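Local coordinates for Lmo1076 protein (PDB 5JQC) that probably serves as a cell-wall autolysin with amidase activity, the piece modelled here being three GW repeats of the SH3 clan rather than a catalytic domain, at residues K21-D26 against V63-E68; E25-V30 against R92-Y97; H35-G40 against K51-A56; G74-F79 against W88-A93; P98-V103 against P125-A130. All coordinates share one frame; numbering follows the deposited sequence.

Contact 1 of 5, residues K21-D26 against V63-E68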
# COMPACT_ATOMS: atom_id res chain seq x y z
N LYS A 21 -21.14 19.99 -12.54
CA LYS A 21 -19.73 19.69 -12.71
C LYS A 21 -19.55 18.23 -13.05
O LYS A 21 -20.32 17.37 -12.59
CB LYS A 21 -18.93 20.03 -11.45
CG LYS A 21 -19.26 19.17 -10.24
CD LYS A 21 -18.39 19.54 -9.07
CE LYS A 21 -19.01 19.09 -7.74
NZ LYS A 21 -18.06 19.26 -6.60
N ASN A 22 -18.53 17.96 -13.84
CA ASN A 22 -18.06 16.61 -14.07
C ASN A 22 -17.28 16.13 -12.87
O ASN A 22 -16.53 16.89 -12.25
CB ASN A 22 -17.17 16.54 -15.31
CG ASN A 22 -17.87 16.99 -16.56
OD1 ASN A 22 -19.08 16.80 -16.71
ND2 ASN A 22 -17.12 17.59 -17.49
N VAL A 23 -17.42 14.84 -12.57
CA VAL A 23 -16.72 14.20 -11.46
C VAL A 23 -16.28 12.81 -11.91
O VAL A 23 -16.72 12.30 -12.94
CB VAL A 23 -17.61 14.11 -10.19
CG1 VAL A 23 -17.95 15.51 -9.69
CG2 VAL A 23 -18.86 13.30 -10.46
N SER A 24 -15.40 12.20 -11.13
CA SER A 24 -15.01 10.80 -11.35
C SER A 24 -15.03 10.11 -9.99
O SER A 24 -14.13 10.32 -9.16
CB SER A 24 -13.66 10.67 -12.04
OG SER A 24 -13.34 9.30 -12.27
N GLU A 25 -16.07 9.32 -9.75
CA GLU A 25 -16.26 8.66 -8.47
C GLU A 25 -16.86 7.28 -8.70
O GLU A 25 -17.59 7.06 -9.67
CB GLU A 25 -17.20 9.45 -7.53
CG GLU A 25 -16.79 10.89 -7.22
CD GLU A 25 -15.53 10.98 -6.37
OE1 GLU A 25 -15.23 10.03 -5.61
OE2 GLU A 25 -14.84 12.02 -6.48
N ASP A 26 -16.54 6.37 -7.80
CA ASP A 26 -17.25 5.11 -7.69
C ASP A 26 -18.24 5.19 -6.53
O ASP A 26 -17.97 5.84 -5.52
CB ASP A 26 -16.28 3.95 -7.48
CG ASP A 26 -15.38 3.73 -8.67
OD1 ASP A 26 -15.86 3.14 -9.67
OD2 ASP A 26 -14.21 4.18 -8.63
N VAL A 63 -21.58 1.58 -9.26
CA VAL A 63 -21.77 2.45 -10.41
C VAL A 63 -20.66 3.47 -10.44
O VAL A 63 -19.92 3.65 -9.47
CB VAL A 63 -23.14 3.17 -10.40
CG1 VAL A 63 -24.27 2.17 -10.62
CG2 VAL A 63 -23.33 3.91 -9.09
N LYS A 64 -20.55 4.14 -11.57
CA LYS A 64 -19.62 5.24 -11.77
C LYS A 64 -20.42 6.54 -11.79
O LYS A 64 -21.47 6.61 -12.44
CB LYS A 64 -18.85 5.06 -13.09
CG LYS A 64 -18.00 3.79 -13.18
CD LYS A 64 -16.54 4.07 -12.83
CE LYS A 64 -15.64 2.88 -13.14
NZ LYS A 64 -14.19 3.24 -13.02
N ILE A 65 -19.93 7.56 -11.10
CA ILE A 65 -20.60 8.85 -11.07
C ILE A 65 -19.81 9.78 -11.97
O ILE A 65 -18.62 10.01 -11.75
CB ILE A 65 -20.70 9.41 -9.64
CG1 ILE A 65 -21.40 8.40 -8.72
CG2 ILE A 65 -21.47 10.72 -9.65
CD1 ILE A 65 -22.83 8.09 -9.12
N LEU A 66 -20.50 10.34 -12.97
CA LEU A 66 -19.89 11.13 -14.03
C LEU A 66 -20.12 12.63 -13.87
O LEU A 66 -19.24 13.43 -14.20
CB LEU A 66 -20.43 10.68 -15.39
CG LEU A 66 -19.95 9.37 -16.02
CD1 LEU A 66 -20.52 8.16 -15.30
CD2 LEU A 66 -20.36 9.36 -17.48
N LYS A 67 -21.30 13.04 -13.42
CA LYS A 67 -21.62 14.45 -13.31
C LYS A 67 -22.49 14.65 -12.08
O LYS A 67 -23.15 13.72 -11.61
CB LYS A 67 -22.39 15.00 -14.52
CG LYS A 67 -21.78 14.77 -15.90
CD LYS A 67 -22.70 15.40 -16.96
CE LYS A 67 -22.25 15.04 -18.38
NZ LYS A 67 -20.89 15.57 -18.68
N GLU A 68 -22.48 15.87 -11.55
CA GLU A 68 -23.41 16.27 -10.51
C GLU A 68 -24.00 17.61 -10.90
O GLU A 68 -23.32 18.44 -11.49
CB GLU A 68 -22.75 16.40 -9.14
CG GLU A 68 -21.86 15.23 -8.76
CD GLU A 68 -21.56 15.20 -7.27
OE1 GLU A 68 -21.96 16.17 -6.58
OE2 GLU A 68 -20.94 14.21 -6.80

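Contact 2 of 5, residues E25-V30 against R92-Y97. With PEG (di(hydroxyethyl)ether), chain H.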
# COMPACT_ATOMS: atom_id res chain seq x y z
N GLU A 25 -16.07 9.32 -9.75
CA GLU A 25 -16.26 8.66 -8.47
C GLU A 25 -16.86 7.28 -8.70
O GLU A 25 -17.59 7.06 -9.67
CB GLU A 25 -17.20 9.45 -7.53
CG GLU A 25 -16.79 10.89 -7.22
CD GLU A 25 -15.53 10.98 -6.37
OE1 GLU A 25 -15.23 10.03 -5.61
OE2 GLU A 25 -14.84 12.02 -6.48
N ASP A 26 -16.54 6.37 -7.80
CA ASP A 26 -17.25 5.11 -7.69
C ASP A 26 -18.24 5.19 -6.53
O ASP A 26 -17.97 5.84 -5.52
CB ASP A 26 -16.28 3.95 -7.48
CG ASP A 26 -15.38 3.73 -8.67
OD1 ASP A 26 -15.86 3.14 -9.67
OD2 ASP A 26 -14.21 4.18 -8.63
N ALA A 27 -19.38 4.53 -6.68
CA ALA A 27 -20.36 4.55 -5.62
C ALA A 27 -21.21 3.30 -5.71
O ALA A 27 -21.27 2.63 -6.75
CB ALA A 27 -21.23 5.80 -5.69
N LYS A 28 -21.89 3.00 -4.61
CA LYS A 28 -22.88 1.94 -4.55
C LYS A 28 -24.25 2.56 -4.32
O LYS A 28 -24.44 3.32 -3.36
CB LYS A 28 -22.57 0.94 -3.43
CG LYS A 28 -23.34 -0.36 -3.57
CD LYS A 28 -22.97 -1.38 -2.52
CE LYS A 28 -23.59 -1.05 -1.18
NZ LYS A 28 -23.31 -2.12 -0.17
N VAL A 29 -25.20 2.23 -5.19
CA VAL A 29 -26.60 2.58 -4.96
C VAL A 29 -27.12 1.82 -3.74
O VAL A 29 -26.98 0.60 -3.65
CB VAL A 29 -27.44 2.26 -6.21
CG1 VAL A 29 -28.88 2.60 -5.98
CG2 VAL A 29 -26.89 3.01 -7.44
N VAL A 30 -27.71 2.55 -2.80
CA VAL A 30 -28.18 1.97 -1.54
C VAL A 30 -29.58 2.50 -1.25
O VAL A 30 -29.78 3.72 -1.20
CB VAL A 30 -27.23 2.29 -0.38
CG1 VAL A 30 -27.81 1.75 0.93
CG2 VAL A 30 -25.85 1.72 -0.65
N ARG A 92 -28.50 11.44 -2.84
CA ARG A 92 -28.74 10.71 -1.59
C ARG A 92 -28.98 9.23 -1.82
O ARG A 92 -28.79 8.43 -0.90
CB ARG A 92 -29.93 11.32 -0.84
CG ARG A 92 -29.66 12.68 -0.17
CD ARG A 92 -30.95 13.24 0.45
NE ARG A 92 -31.96 13.44 -0.59
CZ ARG A 92 -33.27 13.58 -0.38
NH1 ARG A 92 -33.79 13.54 0.86
NH2 ARG A 92 -34.08 13.75 -1.42
N ALA A 93 -29.37 8.84 -3.02
CA ALA A 93 -29.53 7.42 -3.31
C ALA A 93 -28.20 6.65 -3.38
O ALA A 93 -28.24 5.43 -3.60
CB ALA A 93 -30.29 7.25 -4.63
N PHE A 94 -27.04 7.29 -3.19
CA PHE A 94 -25.75 6.65 -3.42
C PHE A 94 -24.84 6.75 -2.20
O PHE A 94 -24.87 7.74 -1.46
CB PHE A 94 -24.98 7.27 -4.61
CG PHE A 94 -25.75 7.33 -5.90
CD1 PHE A 94 -26.66 8.34 -6.15
CD2 PHE A 94 -25.50 6.39 -6.90
CE1 PHE A 94 -27.34 8.39 -7.36
CE2 PHE A 94 -26.18 6.44 -8.11
CZ PHE A 94 -27.10 7.44 -8.33
N VAL A 95 -23.97 5.74 -2.03
CA VAL A 95 -22.84 5.77 -1.09
C VAL A 95 -21.54 5.79 -1.90
O VAL A 95 -21.20 4.80 -2.55
CB VAL A 95 -22.87 4.59 -0.13
CG1 VAL A 95 -21.68 4.66 0.81
CG2 VAL A 95 -24.16 4.58 0.69
N TYR A 96 -20.82 6.91 -1.85
CA TYR A 96 -19.57 7.03 -2.59
C TYR A 96 -18.46 6.25 -1.89
O TYR A 96 -18.33 6.30 -0.66
CB TYR A 96 -19.13 8.49 -2.72
CG TYR A 96 -19.91 9.34 -3.69
CD1 TYR A 96 -21.21 9.02 -4.06
CD2 TYR A 96 -19.33 10.48 -4.25
CE1 TYR A 96 -21.91 9.80 -4.95
CE2 TYR A 96 -20.02 11.27 -5.15
CZ TYR A 96 -21.31 10.93 -5.50
OH TYR A 96 -22.01 11.71 -6.39
N TYR A 97 -17.66 5.55 -2.69
CA TYR A 97 -16.46 4.92 -2.15
C TYR A 97 -15.35 5.96 -1.98
O TYR A 97 -15.13 6.78 -2.87
CB TYR A 97 -15.97 3.81 -3.07
CG TYR A 97 -16.83 2.57 -3.09
CD1 TYR A 97 -16.82 1.67 -2.04
CD2 TYR A 97 -17.62 2.29 -4.19
CE1 TYR A 97 -17.60 0.52 -2.08
CE2 TYR A 97 -18.40 1.15 -4.24
CZ TYR A 97 -18.39 0.28 -3.18
OH TYR A 97 -19.18 -0.85 -3.25
C1 PEG H . -23.74 0.10 2.64
O1 PEG H . -24.28 -1.05 1.98
C2 PEG H . -22.56 0.67 1.85
O2 PEG H . -21.63 -0.37 1.55
C3 PEG H . -20.50 0.06 0.78
C4 PEG H . -19.51 -1.10 0.63
O4 PEG H . -20.07 -2.13 -0.20
O HOH W 1 -15.08 7.34 -5.73

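Contact 3 of 5, residues H35-G40 against K51-A56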
# COMPACT_ATOMS: atom_id res chain seq x y z
N HIS A 35 -36.57 6.71 -5.02
CA HIS A 35 -36.03 7.74 -5.89
C HIS A 35 -36.22 7.36 -7.35
O HIS A 35 -36.31 6.18 -7.70
CB HIS A 35 -34.54 7.96 -5.66
CG HIS A 35 -34.22 8.52 -4.31
ND1 HIS A 35 -33.68 7.76 -3.30
CD2 HIS A 35 -34.34 9.78 -3.82
CE1 HIS A 35 -33.48 8.52 -2.24
NE2 HIS A 35 -33.87 9.75 -2.52
N GLY A 36 -36.23 8.38 -8.21
CA GLY A 36 -36.42 8.19 -9.63
C GLY A 36 -35.13 8.36 -10.42
O GLY A 36 -34.22 9.08 -9.99
N VAL A 37 -35.06 7.69 -11.57
CA VAL A 37 -34.01 7.91 -12.56
C VAL A 37 -34.61 8.75 -13.68
O VAL A 37 -35.74 8.51 -14.11
CB VAL A 37 -33.47 6.57 -13.10
CG1 VAL A 37 -32.32 6.80 -14.07
CG2 VAL A 37 -33.04 5.66 -11.95
N TYR A 38 -33.86 9.75 -14.14
CA TYR A 38 -34.38 10.71 -15.10
C TYR A 38 -33.36 10.90 -16.22
O TYR A 38 -32.16 10.66 -16.05
CB TYR A 38 -34.71 12.05 -14.43
CG TYR A 38 -35.76 11.94 -13.33
CD1 TYR A 38 -35.40 11.62 -12.02
CD2 TYR A 38 -37.11 12.14 -13.61
CE1 TYR A 38 -36.36 11.52 -11.01
CE2 TYR A 38 -38.08 12.04 -12.61
CZ TYR A 38 -37.70 11.72 -11.31
OH TYR A 38 -38.65 11.61 -10.31
N SER A 39 -33.86 11.31 -17.39
CA SER A 39 -32.96 11.62 -18.49
C SER A 39 -32.05 12.79 -18.15
O SER A 39 -30.97 12.92 -18.73
CB SER A 39 -33.77 11.94 -19.75
OG SER A 39 -34.50 13.15 -19.62
N GLY A 40 -32.47 13.66 -17.23
CA GLY A 40 -31.67 14.81 -16.85
C GLY A 40 -31.85 15.12 -15.39
O GLY A 40 -32.58 14.42 -14.69
N LYS A 51 -40.46 10.29 -14.72
CA LYS A 51 -39.58 9.29 -14.12
C LYS A 51 -39.30 8.15 -15.10
O LYS A 51 -40.24 7.52 -15.61
CB LYS A 51 -40.24 8.77 -12.85
CG LYS A 51 -39.50 7.67 -12.14
CD LYS A 51 -40.37 7.10 -11.03
CE LYS A 51 -40.91 8.20 -10.12
NZ LYS A 51 -41.57 7.63 -8.91
N LEU A 52 -38.02 7.88 -15.38
CA LEU A 52 -37.65 6.76 -16.25
C LEU A 52 -37.89 5.43 -15.55
O LEU A 52 -38.39 4.48 -16.17
CB LEU A 52 -36.19 6.85 -16.68
CG LEU A 52 -35.87 7.43 -18.05
CD1 LEU A 52 -36.51 8.79 -18.18
CD2 LEU A 52 -34.36 7.51 -18.27
N SER A 53 -37.52 5.34 -14.28
CA SER A 53 -37.75 4.16 -13.45
C SER A 53 -37.35 4.52 -12.03
O SER A 53 -36.80 5.59 -11.77
CB SER A 53 -36.96 2.94 -13.94
OG SER A 53 -35.59 3.03 -13.58
N THR A 54 -37.64 3.60 -11.12
CA THR A 54 -37.17 3.75 -9.76
C THR A 54 -35.71 3.30 -9.66
O THR A 54 -35.16 2.70 -10.59
CB THR A 54 -38.05 2.96 -8.79
OG1 THR A 54 -37.59 3.14 -7.44
CG2 THR A 54 -38.04 1.48 -9.13
N GLY A 55 -35.09 3.60 -8.52
CA GLY A 55 -33.74 3.15 -8.26
C GLY A 55 -33.62 1.74 -7.73
O GLY A 55 -32.50 1.24 -7.58
N ALA A 56 -34.75 1.09 -7.44
CA ALA A 56 -34.72 -0.29 -6.97
C ALA A 56 -33.94 -1.24 -7.88
O ALA A 56 -33.16 -2.05 -7.34
CB ALA A 56 -36.15 -0.79 -6.77

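Contact 4 of 5, residues G74-F79 against W88-A93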
# COMPACT_ATOMS: atom_id res chain seq x y z
N GLY A 74 -32.47 19.77 -4.66
CA GLY A 74 -31.44 18.83 -4.22
C GLY A 74 -30.34 18.71 -5.27
O GLY A 74 -30.23 19.53 -6.17
N THR A 75 -29.53 17.66 -5.11
CA THR A 75 -28.41 17.36 -6.01
C THR A 75 -28.70 16.06 -6.74
O THR A 75 -29.01 15.05 -6.11
CB THR A 75 -27.09 17.23 -5.25
OG1 THR A 75 -26.76 18.50 -4.66
CG2 THR A 75 -25.96 16.82 -6.18
N TRP A 76 -28.62 16.10 -8.07
CA TRP A 76 -28.77 14.92 -8.92
C TRP A 76 -27.43 14.58 -9.56
O TRP A 76 -26.70 15.48 -9.99
CB TRP A 76 -29.86 15.16 -9.98
CG TRP A 76 -31.21 14.92 -9.39
CD1 TRP A 76 -31.94 13.77 -9.46
CD2 TRP A 76 -31.96 15.82 -8.57
NE1 TRP A 76 -33.10 13.90 -8.75
CE2 TRP A 76 -33.14 15.16 -8.19
CE3 TRP A 76 -31.75 17.14 -8.13
CZ2 TRP A 76 -34.12 15.76 -7.41
CZ3 TRP A 76 -32.72 17.73 -7.34
CH2 TRP A 76 -33.89 17.04 -6.99
N VAL A 77 -27.11 13.28 -9.63
CA VAL A 77 -25.85 12.83 -10.19
C VAL A 77 -26.10 11.85 -11.34
O VAL A 77 -27.01 11.01 -11.28
CB VAL A 77 -24.94 12.19 -9.10
CG1 VAL A 77 -24.77 13.14 -7.93
CG2 VAL A 77 -25.48 10.85 -8.62
N GLN A 78 -25.28 11.96 -12.39
CA GLN A 78 -25.37 11.08 -13.56
C GLN A 78 -24.49 9.86 -13.35
O GLN A 78 -23.26 9.97 -13.35
CB GLN A 78 -24.95 11.81 -14.84
CG GLN A 78 -24.97 10.92 -16.08
CD GLN A 78 -24.21 11.50 -17.27
OE1 GLN A 78 -23.03 11.81 -17.17
NE2 GLN A 78 -24.90 11.65 -18.40
N PHE A 79 -25.11 8.69 -13.19
CA PHE A 79 -24.41 7.44 -12.93
C PHE A 79 -24.50 6.50 -14.12
O PHE A 79 -25.41 6.60 -14.95
CB PHE A 79 -24.97 6.73 -11.71
CG PHE A 79 -26.37 6.22 -11.90
CD1 PHE A 79 -27.44 7.10 -11.99
CD2 PHE A 79 -26.63 4.86 -11.97
CE1 PHE A 79 -28.72 6.63 -12.17
CE2 PHE A 79 -27.92 4.39 -12.15
CZ PHE A 79 -28.96 5.28 -12.24
N TRP A 88 -29.88 10.19 -14.38
CA TRP A 88 -29.61 11.01 -13.21
C TRP A 88 -30.50 10.58 -12.06
O TRP A 88 -31.67 10.26 -12.25
CB TRP A 88 -29.87 12.48 -13.48
CG TRP A 88 -29.06 13.01 -14.55
CD1 TRP A 88 -29.14 12.70 -15.87
CD2 TRP A 88 -28.02 13.98 -14.42
NE1 TRP A 88 -28.21 13.42 -16.57
CE2 TRP A 88 -27.51 14.22 -15.70
CE3 TRP A 88 -27.48 14.67 -13.33
CZ2 TRP A 88 -26.48 15.13 -15.94
CZ3 TRP A 88 -26.45 15.57 -13.56
CH2 TRP A 88 -25.97 15.80 -14.86
N MSE A 89 -29.94 10.62 -10.85
CA MSE A 89 -30.69 10.29 -9.65
C MSE A 89 -30.18 11.11 -8.47
O MSE A 89 -29.02 11.54 -8.45
CB MSE A 89 -30.59 8.78 -9.37
CG MSE A 89 -31.30 8.32 -8.10
SE MSE A 89 -31.79 6.42 -8.08
CE MSE A 89 -30.03 5.59 -8.38
N ASP A 90 -31.09 11.38 -7.53
CA ASP A 90 -30.77 12.06 -6.29
C ASP A 90 -29.48 11.51 -5.71
O ASP A 90 -29.34 10.30 -5.50
CB ASP A 90 -31.93 11.86 -5.29
CG ASP A 90 -31.98 12.93 -4.20
OD1 ASP A 90 -30.93 13.38 -3.69
OD2 ASP A 90 -33.11 13.32 -3.84
N LYS A 91 -28.53 12.41 -5.44
CA LYS A 91 -27.25 12.01 -4.86
C LYS A 91 -27.42 11.20 -3.58
O LYS A 91 -26.57 10.35 -3.28
CB LYS A 91 -26.40 13.26 -4.60
CG LYS A 91 -25.03 12.98 -4.03
CD LYS A 91 -24.24 14.25 -4.00
CE LYS A 91 -22.80 13.98 -3.65
NZ LYS A 91 -22.03 15.25 -3.71
N ARG A 92 -28.50 11.44 -2.84
CA ARG A 92 -28.74 10.71 -1.59
C ARG A 92 -28.98 9.23 -1.82
O ARG A 92 -28.79 8.43 -0.90
CB ARG A 92 -29.93 11.32 -0.84
CG ARG A 92 -29.66 12.68 -0.17
CD ARG A 92 -30.95 13.24 0.45
NE ARG A 92 -31.96 13.44 -0.59
CZ ARG A 92 -33.27 13.58 -0.38
NH1 ARG A 92 -33.79 13.54 0.86
NH2 ARG A 92 -34.08 13.75 -1.42
N ALA A 93 -29.37 8.84 -3.02
CA ALA A 93 -29.53 7.42 -3.31
C ALA A 93 -28.20 6.65 -3.38
O ALA A 93 -28.24 5.43 -3.60
CB ALA A 93 -30.29 7.25 -4.63

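Contact 5 of 5, residues P98-V103 against P125-A130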
# COMPACT_ATOMS: atom_id res chain seq x y z
N PRO A 98 -14.65 5.95 -0.86
CA PRO A 98 -13.47 6.80 -0.72
C PRO A 98 -12.36 6.28 -1.61
O PRO A 98 -12.32 5.09 -1.95
CB PRO A 98 -13.11 6.64 0.76
CG PRO A 98 -13.52 5.23 1.04
CD PRO A 98 -14.83 5.06 0.30
N LYS A 99 -11.44 7.16 -1.97
CA LYS A 99 -10.28 6.79 -2.77
C LYS A 99 -9.02 6.77 -1.91
O LYS A 99 -8.90 7.55 -0.96
CB LYS A 99 -10.08 7.75 -3.95
CG LYS A 99 -11.24 7.80 -4.96
CD LYS A 99 -11.02 8.92 -5.98
CE LYS A 99 -12.07 8.91 -7.08
NZ LYS A 99 -11.87 10.03 -8.04
N ALA A 100 -8.10 5.87 -2.24
CA ALA A 100 -6.80 5.86 -1.58
C ALA A 100 -6.02 7.09 -1.99
O ALA A 100 -6.07 7.52 -3.14
CB ALA A 100 -6.02 4.60 -1.95
N THR A 101 -5.27 7.65 -1.05
CA THR A 101 -4.35 8.74 -1.35
C THR A 101 -2.90 8.25 -1.27
O THR A 101 -2.61 7.14 -0.81
CB THR A 101 -4.56 9.92 -0.40
OG1 THR A 101 -4.32 9.50 0.95
CG2 THR A 101 -5.98 10.43 -0.52
N ASN A 102 -1.99 9.10 -1.73
CA ASN A 102 -0.56 8.85 -1.64
C ASN A 102 -0.18 7.54 -2.33
O ASN A 102 0.75 6.85 -1.91
CB ASN A 102 -0.09 8.86 -0.18
CG ASN A 102 1.32 9.41 -0.01
OD1 ASN A 102 1.79 10.21 -0.82
ND2 ASN A 102 2.00 8.98 1.05
N VAL A 103 -0.90 7.19 -3.40
CA VAL A 103 -0.74 5.90 -4.07
C VAL A 103 0.50 5.96 -4.96
O VAL A 103 0.56 6.75 -5.91
CB VAL A 103 -1.99 5.56 -4.90
CG1 VAL A 103 -1.83 4.18 -5.53
CG2 VAL A 103 -3.24 5.64 -4.05
N PRO A 125 -8.35 -0.96 1.91
CA PRO A 125 -9.68 -1.22 2.47
C PRO A 125 -10.58 0.00 2.40
O PRO A 125 -10.15 1.13 2.63
CB PRO A 125 -9.39 -1.63 3.92
CG PRO A 125 -7.94 -1.34 4.15
CD PRO A 125 -7.26 -1.31 2.84
N GLY A 126 -11.85 -0.24 2.07
CA GLY A 126 -12.86 0.79 1.94
C GLY A 126 -13.00 1.33 0.53
O GLY A 126 -14.04 1.91 0.19
N THR A 127 -11.97 1.17 -0.29
CA THR A 127 -12.05 1.63 -1.66
C THR A 127 -12.90 0.66 -2.48
O THR A 127 -13.30 -0.41 -2.02
CB THR A 127 -10.65 1.78 -2.26
OG1 THR A 127 -10.00 0.50 -2.31
CG2 THR A 127 -9.81 2.72 -1.40
N VAL A 128 -13.18 1.05 -3.73
CA VAL A 128 -14.07 0.26 -4.56
C VAL A 128 -13.37 -1.05 -4.94
O VAL A 128 -12.17 -1.06 -5.25
CB VAL A 128 -14.52 1.06 -5.79
CG1 VAL A 128 -13.35 1.32 -6.74
CG2 VAL A 128 -15.67 0.36 -6.50
N ASN A 129 -14.13 -2.15 -4.86
CA ASN A 129 -13.67 -3.51 -5.13
C ASN A 129 -12.76 -4.07 -4.04
O ASN A 129 -12.10 -5.09 -4.26
CB ASN A 129 -12.97 -3.59 -6.50
CG ASN A 129 -13.91 -3.31 -7.64
OD1 ASN A 129 -15.04 -3.80 -7.65
ND2 ASN A 129 -13.47 -2.49 -8.60
N ALA A 130 -12.69 -3.44 -2.88
CA ALA A 130 -11.86 -3.97 -1.80
C ALA A 130 -12.63 -5.06 -1.05
O ALA A 130 -13.73 -4.81 -0.54
CB ALA A 130 -11.44 -2.84 -0.86

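Contact 1 of 5, residues K21-D26 against V63-E68
K21 and E68 trade backbone bonds, K21 N to E68 O at 2.9 Å and E68 N to K21 O at 2.8 Å. Further along, V23 N gives its hydrogen to L66 O (2.8 Å), straight at the hydrogen (174°) although V23 N stands well above the carbonyl plane. I65 N reaches E25 O at 2.8 Å; the return bond from E25 N to I65 O is long (3.3 Å) and weak. On one face N22 and K67 run side by side. N22 OD1 accepts from K67 NZ at 2.9 Å, the final torsion of the lysine (chi4 -63°) turning NZ to the amide. D26 and K64 repeat this less firmly, D26 OD1 and K64 NZ forming only a long salt bridge of 3.7 Å. The other face is apolar where V23 CG2 meets I65 CG2 at 3.8 Å and the E68 side chain crosses V23 at about a right angle, CG against both methyls. The E68 carboxylate is satisfied by Y96 OH at OE2 and by a salt bridge to K91 at OE1. V23 and S24 together face L66, so the register slips by one: a beta bulge in the antiparallel pair of first and second strands of an SH3-like GW repeat.

Contact 2 of 5, residues E25-V30 against R92-Y97
A27, K28 and V29 pair with Y96, V95 and F94 where the first and last strands of the SH3-like repeat run antiparallel. K28 and V95 form the hydrogen-bonded pair, K28 N to V95 O and V95 N to K28 O, both 2.8 Å. V30 N to A93 O and Y97 N to D26 O extend the ladder at its two ends. On the inner face A27 CB rests against Y96 CD1 (3.6 Å), and V29 CG2 lies alongside the F94 ring, 3.6 Å from CE2. E25 crosses Y96 at about a right angle, bringing its CG to the ring. One water accepts from D26 N and lies within hydrogen-bonding distance of E25 OE1 and Y97 O. Beyond the strand end V30 CG2 meets V95 CG2. On the outer face K28 bends at chi3 (77°), which turns CE aside, and NZ binds three PEG oxygens: O1 at 2.6 Å, O2 at 3.0 Å and O4 at 3.2 Å. Y97 OH, whose main partner is D62, has only a weak bond to the same PEG O4. Strand 94-96 forms one edge of the sheet, strand 19-29 lies between it and strand 62-71, and F94 reaches inward to V77 and M89 of the hairpin 74-90.

Contact 3 of 5, residues H35-G40 against K51-A56
V37 and L52 meet at the end of a short, weakly bonded antiparallel ribbon (36-37 with 53-54) in the excursion between the first two strands, a place corresponding to that of the RT loop in SH3 folds. Its backbone bonds run from V37 N to S53 O (2.7 Å), L52 N to V37 O (2.7 Å) and G55 N to H35 O (3.0 Å). The L52 side chain follows the partner chain closely. Its CB sits 3.1 Å from V37 O, the oxygen that its own backbone N binds; CG passes the same oxygen more distantly; CD1 comes 3.7 Å from S39 N, and CD2 settles near S39 N and the carbonyl carbon of Y38. K51 takes the neighbouring position, its CA 3.5 Å from CE2 of the Y38 ring, with CB near that ring and CG reaching G36 CA. The V37 side chain touches I86 and M89 of strand 84-90, tying the loop to the core. S53 OG hydrogen-bonds to the carbonyl of the next residue, T54 O, at 3.0 Å.

Contact 4 of 5, residues G74-F79 against W88-A93
V77 and M89 carry the two-way backbone bonding, V77 N to M89 O at 2.8 Å and M89 N to V77 O at 3.0 Å. K91 N to T75 O continues the ladder at 2.8 Å and almost straight (175°). The aromatic contacts come next. Q78 CB lies over the centre of the W88 six-membered ring, a CH-pi contact 3.7 Å from the centroid, while W76 O sits at the rim of the same indole. The W76 ring has D90 CA over one face, toward the rim. CE of M89, a selenomethionine, covers one face of F79, 4.0 Å from CZ. Among aliphatic groups, K91 CB touches V77 CG1, and its chain runs beside T75 CG2 before NZ leaves for a salt bridge with E68. Ionic bonding is local: R92 grips D90 side-on, NH2 to OD2 at 2.6 Å and NE to OD1 at 3.3 Å. D90 OD1 also accepts from R92 N, making an Asx turn at the start of 3-10 segment 91-93. A hairpin followed by a 3-10 turn is what the SH3 fold has before its last strand, and W88, with G87, forms the Gly-Trp dipeptide that names the GW family.

Contact 5 of 5, residues P98-V103 against P125-A130
P98 O takes a CA-H...O contact from T127 CA at 3.5 Å. T127 approaches it with CB and CG2 as well, CG2 also lying 3.5 Å from P98 O and CB slightly farther away. No conventional hydrogen bond joins the two segments. T127 CG2, set anti to its own carbonyl carbon, continues past P98 O to A100 N (3.7 Å) and the neighbourhood of A100 CB. Its partner on the same CB, OG1, hydrogen-bonds to V124 O, which would fix the rotation of the side chain. Beside this, the proline ring meets the preceding residue of the loop, with P98 CD 3.2 Å and P98 CG 3.5 Å from G126 O. Residues 98-103 link the first GW repeat to the second, and 125-130 is a loop of that second repeat, so the contact is a small, exposed seam between two SH3-like units. The loop is shaped by a type II beta turn from T127 to A130, closed by A130 N to T127 O at 3.2 Å, with N129 at positive phi (73°); G126 also has positive phi. On the linker, K99 points away from T127 and sends NZ back to S24 O of the first repeat. V128 packs on Y97 from the other side of the seam, and the chain turns a corner at N102 before entering strand 103-112.

Strand 19-29 opens the first repeat and serves contacts 1 and 2 together, which share E25 and D26. The chain then leaves on a long excursion, where contact 3 closes a small loop of its own and lies within the spans of both. Returning in strand 62-71, it closes contact 1; the hairpin that follows closes contact 4, whose last residues, R92 and A93, already belong to contact 2. Contact 2 closes last in the repeat, bringing strand 94-96 back to the first strand. Contacts 1 and 4 join through backbone bonds between L66, K67 and Q78, contact 3 meets contact 4 at Y38 and W88, and contact 5, later in series, ties the linker to the second repeat.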